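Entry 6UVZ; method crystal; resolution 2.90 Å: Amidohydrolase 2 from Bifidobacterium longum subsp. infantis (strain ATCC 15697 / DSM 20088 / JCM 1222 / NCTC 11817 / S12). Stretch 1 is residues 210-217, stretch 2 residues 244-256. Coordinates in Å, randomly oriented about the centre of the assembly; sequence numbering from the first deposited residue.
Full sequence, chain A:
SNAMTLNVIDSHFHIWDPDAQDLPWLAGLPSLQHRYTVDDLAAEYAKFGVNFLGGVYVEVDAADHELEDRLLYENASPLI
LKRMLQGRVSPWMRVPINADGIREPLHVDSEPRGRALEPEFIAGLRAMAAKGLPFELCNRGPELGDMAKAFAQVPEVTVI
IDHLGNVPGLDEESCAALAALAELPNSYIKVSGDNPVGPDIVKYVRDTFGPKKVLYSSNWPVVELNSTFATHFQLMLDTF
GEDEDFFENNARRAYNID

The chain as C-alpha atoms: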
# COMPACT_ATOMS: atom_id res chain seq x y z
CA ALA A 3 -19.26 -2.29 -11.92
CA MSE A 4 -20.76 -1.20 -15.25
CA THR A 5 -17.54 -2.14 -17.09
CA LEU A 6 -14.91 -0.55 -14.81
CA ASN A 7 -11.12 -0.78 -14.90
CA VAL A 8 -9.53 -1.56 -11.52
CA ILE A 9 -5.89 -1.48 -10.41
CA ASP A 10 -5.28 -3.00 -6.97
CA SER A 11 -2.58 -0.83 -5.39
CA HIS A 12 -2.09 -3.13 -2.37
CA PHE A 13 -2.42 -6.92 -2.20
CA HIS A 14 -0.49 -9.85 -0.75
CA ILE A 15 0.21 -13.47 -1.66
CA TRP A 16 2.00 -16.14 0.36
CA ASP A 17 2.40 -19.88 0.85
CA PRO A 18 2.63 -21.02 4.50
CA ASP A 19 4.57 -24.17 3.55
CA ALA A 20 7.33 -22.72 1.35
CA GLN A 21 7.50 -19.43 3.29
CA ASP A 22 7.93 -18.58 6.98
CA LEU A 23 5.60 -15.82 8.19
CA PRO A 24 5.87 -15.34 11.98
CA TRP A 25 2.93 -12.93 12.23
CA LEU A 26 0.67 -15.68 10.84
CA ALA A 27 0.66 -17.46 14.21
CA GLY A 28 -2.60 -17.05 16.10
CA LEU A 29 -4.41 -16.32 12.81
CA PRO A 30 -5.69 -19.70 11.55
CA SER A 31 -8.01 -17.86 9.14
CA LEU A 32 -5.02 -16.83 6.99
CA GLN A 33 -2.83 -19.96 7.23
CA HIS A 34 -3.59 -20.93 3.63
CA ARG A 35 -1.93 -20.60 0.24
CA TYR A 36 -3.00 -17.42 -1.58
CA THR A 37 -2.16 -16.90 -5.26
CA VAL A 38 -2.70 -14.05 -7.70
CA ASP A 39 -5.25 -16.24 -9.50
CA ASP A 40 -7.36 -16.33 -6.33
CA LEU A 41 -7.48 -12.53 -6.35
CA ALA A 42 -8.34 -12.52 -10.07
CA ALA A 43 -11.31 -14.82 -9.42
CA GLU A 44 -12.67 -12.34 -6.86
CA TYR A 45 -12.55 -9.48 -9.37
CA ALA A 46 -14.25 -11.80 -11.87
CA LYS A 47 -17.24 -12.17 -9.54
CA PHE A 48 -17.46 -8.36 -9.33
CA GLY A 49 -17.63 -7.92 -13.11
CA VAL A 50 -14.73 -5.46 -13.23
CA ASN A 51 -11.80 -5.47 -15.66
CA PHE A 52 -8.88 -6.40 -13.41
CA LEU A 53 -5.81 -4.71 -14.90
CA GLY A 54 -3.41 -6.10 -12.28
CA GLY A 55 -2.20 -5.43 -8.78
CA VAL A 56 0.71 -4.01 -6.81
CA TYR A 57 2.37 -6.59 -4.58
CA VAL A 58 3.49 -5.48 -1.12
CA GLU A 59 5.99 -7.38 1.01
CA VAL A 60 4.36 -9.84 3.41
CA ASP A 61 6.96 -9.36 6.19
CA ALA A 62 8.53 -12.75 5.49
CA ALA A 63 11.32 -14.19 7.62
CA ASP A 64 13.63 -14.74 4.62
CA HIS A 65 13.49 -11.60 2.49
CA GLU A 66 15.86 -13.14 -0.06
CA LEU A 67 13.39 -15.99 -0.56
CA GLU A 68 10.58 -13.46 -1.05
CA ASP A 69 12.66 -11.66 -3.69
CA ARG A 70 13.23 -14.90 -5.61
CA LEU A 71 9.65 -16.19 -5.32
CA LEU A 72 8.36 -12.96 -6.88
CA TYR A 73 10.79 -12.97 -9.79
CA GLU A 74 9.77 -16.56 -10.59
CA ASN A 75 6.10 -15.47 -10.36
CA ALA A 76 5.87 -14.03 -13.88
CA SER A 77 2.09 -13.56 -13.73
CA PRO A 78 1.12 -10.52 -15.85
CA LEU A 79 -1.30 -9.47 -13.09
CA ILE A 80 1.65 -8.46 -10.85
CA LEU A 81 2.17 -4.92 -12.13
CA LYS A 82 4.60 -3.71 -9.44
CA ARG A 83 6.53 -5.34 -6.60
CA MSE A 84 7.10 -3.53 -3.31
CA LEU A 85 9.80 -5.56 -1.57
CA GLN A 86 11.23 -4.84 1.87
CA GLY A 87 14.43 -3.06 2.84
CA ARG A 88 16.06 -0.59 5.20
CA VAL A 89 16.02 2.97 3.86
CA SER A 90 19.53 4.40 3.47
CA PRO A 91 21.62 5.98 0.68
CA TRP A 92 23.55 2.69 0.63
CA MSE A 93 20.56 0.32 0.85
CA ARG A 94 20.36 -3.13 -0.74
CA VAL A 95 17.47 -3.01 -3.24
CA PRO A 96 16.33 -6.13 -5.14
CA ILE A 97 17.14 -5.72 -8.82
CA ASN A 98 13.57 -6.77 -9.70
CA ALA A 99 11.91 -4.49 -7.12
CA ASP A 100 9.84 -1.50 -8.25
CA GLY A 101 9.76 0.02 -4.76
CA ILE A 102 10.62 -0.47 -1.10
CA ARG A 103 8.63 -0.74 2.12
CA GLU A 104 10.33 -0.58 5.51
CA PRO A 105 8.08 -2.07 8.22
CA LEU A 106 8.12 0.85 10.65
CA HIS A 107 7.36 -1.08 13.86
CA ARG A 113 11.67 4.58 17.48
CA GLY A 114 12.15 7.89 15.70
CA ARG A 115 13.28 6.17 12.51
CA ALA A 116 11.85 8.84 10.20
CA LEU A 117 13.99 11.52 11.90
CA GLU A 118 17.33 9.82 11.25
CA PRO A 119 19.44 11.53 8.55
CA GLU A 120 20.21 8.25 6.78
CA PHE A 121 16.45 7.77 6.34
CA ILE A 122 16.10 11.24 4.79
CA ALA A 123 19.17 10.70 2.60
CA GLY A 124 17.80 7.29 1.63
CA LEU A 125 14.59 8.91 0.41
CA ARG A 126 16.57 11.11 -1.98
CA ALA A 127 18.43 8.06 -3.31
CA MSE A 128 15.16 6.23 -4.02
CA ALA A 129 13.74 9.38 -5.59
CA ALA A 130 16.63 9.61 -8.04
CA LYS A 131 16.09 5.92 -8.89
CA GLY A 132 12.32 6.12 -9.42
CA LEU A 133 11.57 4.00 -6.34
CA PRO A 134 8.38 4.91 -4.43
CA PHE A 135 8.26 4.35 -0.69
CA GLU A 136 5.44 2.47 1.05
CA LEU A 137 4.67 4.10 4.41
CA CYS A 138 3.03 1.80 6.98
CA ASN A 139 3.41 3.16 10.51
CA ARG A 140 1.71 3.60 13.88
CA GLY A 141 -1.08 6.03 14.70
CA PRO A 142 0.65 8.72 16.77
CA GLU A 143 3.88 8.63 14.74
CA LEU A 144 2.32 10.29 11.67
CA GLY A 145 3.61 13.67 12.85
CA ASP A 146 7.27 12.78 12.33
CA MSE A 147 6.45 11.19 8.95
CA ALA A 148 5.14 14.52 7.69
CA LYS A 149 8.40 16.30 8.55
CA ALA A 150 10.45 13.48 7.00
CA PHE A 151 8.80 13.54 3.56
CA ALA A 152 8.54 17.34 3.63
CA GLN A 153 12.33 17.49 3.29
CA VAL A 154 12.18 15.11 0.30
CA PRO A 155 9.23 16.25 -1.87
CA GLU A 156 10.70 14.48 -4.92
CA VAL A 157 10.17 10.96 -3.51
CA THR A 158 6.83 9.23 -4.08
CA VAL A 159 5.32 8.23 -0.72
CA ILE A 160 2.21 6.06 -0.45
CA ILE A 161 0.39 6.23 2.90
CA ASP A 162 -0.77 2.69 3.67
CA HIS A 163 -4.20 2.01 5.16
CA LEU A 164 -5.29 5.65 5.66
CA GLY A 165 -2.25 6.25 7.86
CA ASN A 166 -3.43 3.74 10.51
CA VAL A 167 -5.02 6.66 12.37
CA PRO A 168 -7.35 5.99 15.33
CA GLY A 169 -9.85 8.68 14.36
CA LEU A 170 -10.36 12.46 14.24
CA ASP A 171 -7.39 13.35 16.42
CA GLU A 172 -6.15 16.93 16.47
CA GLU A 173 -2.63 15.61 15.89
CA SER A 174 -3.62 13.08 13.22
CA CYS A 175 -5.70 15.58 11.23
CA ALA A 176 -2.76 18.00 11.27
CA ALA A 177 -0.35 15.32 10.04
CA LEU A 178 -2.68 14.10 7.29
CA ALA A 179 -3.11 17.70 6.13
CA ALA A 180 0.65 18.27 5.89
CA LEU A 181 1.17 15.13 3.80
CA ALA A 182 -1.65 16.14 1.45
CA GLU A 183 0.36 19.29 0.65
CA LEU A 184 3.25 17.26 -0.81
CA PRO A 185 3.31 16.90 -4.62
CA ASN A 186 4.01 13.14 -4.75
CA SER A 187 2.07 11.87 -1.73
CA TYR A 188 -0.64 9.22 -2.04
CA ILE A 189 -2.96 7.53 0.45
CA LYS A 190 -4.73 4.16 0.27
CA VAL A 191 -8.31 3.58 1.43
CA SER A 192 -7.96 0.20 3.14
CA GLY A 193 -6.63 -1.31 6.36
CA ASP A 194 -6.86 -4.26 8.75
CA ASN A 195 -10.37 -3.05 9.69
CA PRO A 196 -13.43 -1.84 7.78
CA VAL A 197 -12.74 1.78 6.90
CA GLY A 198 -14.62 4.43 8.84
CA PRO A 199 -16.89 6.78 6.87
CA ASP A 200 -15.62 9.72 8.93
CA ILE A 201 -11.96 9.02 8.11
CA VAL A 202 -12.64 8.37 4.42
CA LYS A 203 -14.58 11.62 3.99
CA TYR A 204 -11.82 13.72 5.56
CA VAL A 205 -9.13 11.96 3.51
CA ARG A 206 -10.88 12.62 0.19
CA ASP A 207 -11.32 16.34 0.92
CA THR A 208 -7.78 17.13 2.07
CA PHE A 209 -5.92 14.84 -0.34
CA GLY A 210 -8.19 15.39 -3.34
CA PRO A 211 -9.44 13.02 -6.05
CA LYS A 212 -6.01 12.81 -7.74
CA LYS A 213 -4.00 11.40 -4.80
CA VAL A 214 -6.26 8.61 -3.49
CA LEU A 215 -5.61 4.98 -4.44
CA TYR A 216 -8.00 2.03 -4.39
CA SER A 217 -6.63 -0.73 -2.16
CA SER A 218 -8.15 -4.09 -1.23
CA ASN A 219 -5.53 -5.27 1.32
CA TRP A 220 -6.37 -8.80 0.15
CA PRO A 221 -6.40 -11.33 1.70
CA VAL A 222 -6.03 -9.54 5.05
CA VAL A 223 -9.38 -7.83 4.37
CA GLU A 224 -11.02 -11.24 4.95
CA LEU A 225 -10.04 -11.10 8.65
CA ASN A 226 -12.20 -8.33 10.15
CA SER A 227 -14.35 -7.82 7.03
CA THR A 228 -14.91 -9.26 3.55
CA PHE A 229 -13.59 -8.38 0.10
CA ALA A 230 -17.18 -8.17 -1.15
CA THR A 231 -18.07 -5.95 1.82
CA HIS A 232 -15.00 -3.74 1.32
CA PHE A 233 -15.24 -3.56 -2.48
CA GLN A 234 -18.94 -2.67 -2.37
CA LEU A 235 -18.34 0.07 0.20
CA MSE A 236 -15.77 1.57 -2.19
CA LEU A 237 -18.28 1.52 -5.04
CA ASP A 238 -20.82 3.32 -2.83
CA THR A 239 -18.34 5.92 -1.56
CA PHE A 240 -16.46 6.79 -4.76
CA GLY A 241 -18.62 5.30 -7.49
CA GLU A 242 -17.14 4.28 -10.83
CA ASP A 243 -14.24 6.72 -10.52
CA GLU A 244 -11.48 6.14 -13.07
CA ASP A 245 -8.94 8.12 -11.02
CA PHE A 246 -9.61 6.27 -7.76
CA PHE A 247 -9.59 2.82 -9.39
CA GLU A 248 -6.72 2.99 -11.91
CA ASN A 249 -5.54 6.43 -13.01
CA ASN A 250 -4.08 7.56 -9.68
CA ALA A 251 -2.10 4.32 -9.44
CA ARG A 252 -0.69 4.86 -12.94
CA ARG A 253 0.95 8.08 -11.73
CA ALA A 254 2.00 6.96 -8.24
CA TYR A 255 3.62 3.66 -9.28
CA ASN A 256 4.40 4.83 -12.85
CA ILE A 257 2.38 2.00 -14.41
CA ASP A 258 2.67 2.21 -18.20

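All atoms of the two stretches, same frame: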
# COMPACT_ATOMS: atom_id res chain seq x y z
N GLY A 210 -7.67 15.13 -2.02
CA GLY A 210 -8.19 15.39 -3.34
C GLY A 210 -8.42 14.11 -4.12
O GLY A 210 -7.97 13.03 -3.73
N PRO A 211 -9.13 14.21 -5.25
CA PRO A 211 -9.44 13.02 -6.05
C PRO A 211 -8.28 12.50 -6.88
O PRO A 211 -8.42 11.44 -7.51
CB PRO A 211 -10.58 13.51 -6.95
CG PRO A 211 -10.28 14.96 -7.14
CD PRO A 211 -9.69 15.44 -5.83
N LYS A 212 -7.15 13.20 -6.91
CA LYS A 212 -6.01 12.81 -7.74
C LYS A 212 -4.93 12.06 -6.96
O LYS A 212 -4.00 11.54 -7.58
CB LYS A 212 -5.39 14.04 -8.41
CG LYS A 212 -6.28 14.69 -9.45
CD LYS A 212 -6.53 13.75 -10.62
CE LYS A 212 -7.40 14.41 -11.68
NZ LYS A 212 -7.65 13.51 -12.83
N LYS A 213 -5.03 12.00 -5.64
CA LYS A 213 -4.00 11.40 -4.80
C LYS A 213 -4.61 10.40 -3.82
O LYS A 213 -4.19 10.29 -2.67
CB LYS A 213 -3.20 12.48 -4.07
CG LYS A 213 -2.44 13.40 -5.01
CD LYS A 213 -2.16 14.76 -4.38
CE LYS A 213 -1.13 14.67 -3.27
NZ LYS A 213 -0.80 16.01 -2.70
N VAL A 214 -5.61 9.65 -4.28
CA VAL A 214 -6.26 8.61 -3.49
C VAL A 214 -6.28 7.33 -4.31
O VAL A 214 -6.77 7.33 -5.45
CB VAL A 214 -7.68 9.02 -3.07
CG1 VAL A 214 -8.38 7.86 -2.38
CG2 VAL A 214 -7.64 10.23 -2.14
N LEU A 215 -5.77 6.25 -3.74
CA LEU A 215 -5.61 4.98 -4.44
C LEU A 215 -6.59 3.95 -3.90
O LEU A 215 -6.80 3.86 -2.69
CB LEU A 215 -4.18 4.45 -4.30
CG LEU A 215 -3.03 5.41 -4.60
CD1 LEU A 215 -1.71 4.82 -4.12
CD2 LEU A 215 -2.97 5.71 -6.08
N TYR A 216 -7.19 3.17 -4.80
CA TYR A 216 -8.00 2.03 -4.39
C TYR A 216 -7.09 0.91 -3.91
O TYR A 216 -6.13 0.54 -4.60
CB TYR A 216 -8.89 1.54 -5.52
CG TYR A 216 -9.37 0.12 -5.30
CD1 TYR A 216 -10.36 -0.16 -4.37
CD2 TYR A 216 -8.82 -0.94 -6.01
CE1 TYR A 216 -10.80 -1.45 -4.15
CE2 TYR A 216 -9.25 -2.24 -5.80
CZ TYR A 216 -10.24 -2.49 -4.87
OH TYR A 216 -10.67 -3.78 -4.66
N SER A 217 -7.41 0.35 -2.75
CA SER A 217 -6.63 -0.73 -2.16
C SER A 217 -7.58 -1.74 -1.53
O SER A 217 -8.50 -1.35 -0.81
CB SER A 217 -5.65 -0.19 -1.11
OG SER A 217 -5.15 -1.23 -0.29
N GLU A 244 -12.65 6.65 -12.36
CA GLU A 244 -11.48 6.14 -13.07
C GLU A 244 -10.19 6.53 -12.37
O GLU A 244 -9.22 5.76 -12.40
CB GLU A 244 -11.48 6.65 -14.51
CG GLU A 244 -12.70 6.24 -15.31
CD GLU A 244 -12.65 6.73 -16.75
OE1 GLU A 244 -11.57 7.20 -17.17
OE2 GLU A 244 -13.68 6.64 -17.45
N ASP A 245 -10.15 7.70 -11.73
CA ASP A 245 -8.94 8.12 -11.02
C ASP A 245 -8.71 7.26 -9.79
O ASP A 245 -7.59 6.80 -9.54
CB ASP A 245 -9.04 9.60 -10.65
CG ASP A 245 -9.05 10.50 -11.87
OD1 ASP A 245 -8.33 10.20 -12.84
OD2 ASP A 245 -9.77 11.52 -11.84
N PHE A 246 -9.76 7.03 -9.00
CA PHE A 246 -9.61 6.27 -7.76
C PHE A 246 -9.26 4.81 -8.03
O PHE A 246 -8.57 4.18 -7.21
CB PHE A 246 -10.89 6.38 -6.93
CG PHE A 246 -10.91 5.48 -5.73
CD1 PHE A 246 -10.09 5.73 -4.63
CD2 PHE A 246 -11.75 4.38 -5.68
CE1 PHE A 246 -10.12 4.91 -3.52
CE2 PHE A 246 -11.78 3.55 -4.57
CZ PHE A 246 -10.96 3.82 -3.49
N PHE A 247 -9.71 4.25 -9.15
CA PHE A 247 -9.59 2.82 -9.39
C PHE A 247 -8.43 2.43 -10.30
O PHE A 247 -8.07 1.25 -10.32
CB PHE A 247 -10.90 2.26 -9.96
CG PHE A 247 -11.94 1.97 -8.92
CD1 PHE A 247 -12.97 2.85 -8.68
CD2 PHE A 247 -11.87 0.80 -8.17
CE1 PHE A 247 -13.93 2.58 -7.72
CE2 PHE A 247 -12.83 0.52 -7.21
CZ PHE A 247 -13.86 1.41 -6.98
N GLU A 248 -7.85 3.36 -11.05
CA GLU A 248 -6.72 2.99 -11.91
C GLU A 248 -5.79 4.15 -12.24
O GLU A 248 -4.57 3.97 -12.29
CB GLU A 248 -7.22 2.35 -13.21
CG GLU A 248 -8.12 3.23 -14.06
CD GLU A 248 -8.08 2.85 -15.53
OE1 GLU A 248 -7.03 2.33 -15.98
OE2 GLU A 248 -9.09 3.07 -16.23
N ASN A 249 -6.35 5.35 -12.46
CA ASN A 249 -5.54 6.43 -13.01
C ASN A 249 -4.58 7.00 -11.98
O ASN A 249 -3.45 7.38 -12.32
CB ASN A 249 -6.44 7.53 -13.58
CG ASN A 249 -7.09 7.13 -14.89
OD1 ASN A 249 -6.52 6.37 -15.67
ND2 ASN A 249 -8.29 7.64 -15.14
N ASN A 250 -4.99 7.08 -10.71
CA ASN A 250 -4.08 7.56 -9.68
C ASN A 250 -2.93 6.60 -9.46
O ASN A 250 -1.81 7.03 -9.15
CB ASN A 250 -4.83 7.81 -8.37
CG ASN A 250 -5.79 8.98 -8.46
OD1 ASN A 250 -5.69 9.81 -9.36
ND2 ASN A 250 -6.72 9.05 -7.52
N ALA A 251 -3.17 5.29 -9.60
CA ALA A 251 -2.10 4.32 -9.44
C ALA A 251 -1.12 4.36 -10.61
O ALA A 251 0.06 4.03 -10.43
CB ALA A 251 -2.69 2.91 -9.29
N ARG A 252 -1.58 4.77 -11.79
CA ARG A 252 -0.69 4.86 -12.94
C ARG A 252 0.34 5.97 -12.77
O ARG A 252 1.42 5.91 -13.35
CB ARG A 252 -1.49 5.08 -14.22
CG ARG A 252 -2.33 3.88 -14.64
CD ARG A 252 -3.02 4.14 -15.98
NE ARG A 252 -3.89 3.04 -16.36
CZ ARG A 252 -3.50 1.98 -17.05
NH1 ARG A 252 -2.23 1.87 -17.43
NH2 ARG A 252 -4.37 1.02 -17.36
N ARG A 253 0.01 7.00 -11.98
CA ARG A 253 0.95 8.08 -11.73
C ARG A 253 1.79 7.86 -10.48
O ARG A 253 2.96 8.26 -10.46
CB ARG A 253 0.20 9.41 -11.60
CG ARG A 253 -0.55 9.82 -12.86
CD ARG A 253 -1.18 11.19 -12.70
NE ARG A 253 -2.10 11.25 -11.56
CZ ARG A 253 -3.40 10.99 -11.64
NH1 ARG A 253 -3.94 10.66 -12.80
NH2 ARG A 253 -4.15 11.07 -10.56
N ALA A 254 1.23 7.22 -9.45
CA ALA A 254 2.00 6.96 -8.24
C ALA A 254 3.08 5.91 -8.49
O ALA A 254 4.26 6.14 -8.20
CB ALA A 254 1.06 6.51 -7.12
N TYR A 255 2.69 4.76 -9.03
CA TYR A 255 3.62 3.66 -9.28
C TYR A 255 4.23 3.70 -10.68
O TYR A 255 5.02 2.81 -11.01
CB TYR A 255 2.92 2.32 -9.05
CG TYR A 255 2.51 2.09 -7.61
CD1 TYR A 255 3.43 1.62 -6.68
CD2 TYR A 255 1.21 2.34 -7.19
CE1 TYR A 255 3.06 1.41 -5.37
CE2 TYR A 255 0.84 2.12 -5.88
CZ TYR A 255 1.77 1.66 -4.97
OH TYR A 255 1.41 1.45 -3.66
N ASN A 256 3.88 4.69 -11.49
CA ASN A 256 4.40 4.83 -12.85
C ASN A 256 4.10 3.58 -13.68
O ASN A 256 4.98 2.97 -14.29
CB ASN A 256 5.89 5.14 -12.84
CG ASN A 256 6.36 5.78 -14.14
OD1 ASN A 256 6.80 5.10 -15.06
ND2 ASN A 256 6.27 7.10 -14.21

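Residues 210-217 leave a helix through a turn and enter a short strand that crosses the helix 244-254 steeply, with 107° between their N-to-C directions and a closest axial approach of 5.9 Å. The contact buries 613 Å² in total and changes in character along the first stretch, from mainly polar at the turn to largely apolar side-chain packing along the strand.

Gly210 opens a type I beta turn that closes at Lys213. It has a positive phi, and its backbone angles would press a CB against the preceding carbonyl oxygen, so the conformation itself calls for glycine; the residue makes no contact with the helix. Pro211 contributes chiefly through its carbonyl, which accepts a nearly linear hydrogen bond from the side-chain amide of Asn250 (Asn250 ND2 to Pro211 O, 2.9 Å, 171°).

Lys212 lies exposed beside the helix, and its CA-to-CB bond points sideways, but the extended outer part of the chain brings the ammonium group to Asp245, where Lys212 NZ and Asp245 OD2 form a salt bridge at 3.1 Å. Its backbone is engaged as well: Arg253 NH2 donates to Lys212 O at 3.0 Å, with the carbonyl near the plane of the guanidinium at its edge. The position of this NH2 is less certain, because it sits too close to a neighbouring atom in the model. Lys212 O is also 3.0 Å from Asn250 OD1, but both atoms are acceptors and no hydrogen bond joins them. The CA-to-CB bond of Lys213 points away from the helix, and the residue adds almost nothing to the buried surface.

At Val214, in the strand, Asn250 makes its second hydrogen bond across the contact, from Asn250 ND2 to Val214 O at 2.7 Å and 172°. One amide nitrogen thus ties together two carbonyls, one in the turn and one in the strand, using both of its hydrogens. The side chain of Val214 meets the edge of the Phe246 ring, with Val214 CG1 3.5 Å from Phe246 CD1.

The CA-to-CB bond of Leu215 points away from the helix, yet the end of the side chain comes back within reach of it. Leu215 CD2 lies 3.6 Å from Asn250 CB and 4.2 Å from Ala254 CB, while Leu215 CD1 approaches Tyr255 CE2 at 4.1 Å. Leu215 CD2 also lies 4.3 Å from Ala251 CB, so it packs against Asn250, Ala251 and Ala254.

The CA-to-CB bond of Tyr216 points toward the helix, and the residue is buried against two phenylalanines. Its backbone adds a weak hydrogen bond, Tyr216 N to Phe246 O at 3.0 Å, bent to 129°. Tyr216 CB sits over the face of the Phe246 ring, 3.8 Å from its centroid and 20° off the normal, a CH-pi contact. Phe247 CE2 lies over one face of the tyrosine ring, 3.8 Å from Tyr216 CD1, although the two ring planes are inclined at 35°. The CA-to-CB bond of Ser217 points away and the residue makes no contact; the interface ends at Tyr216.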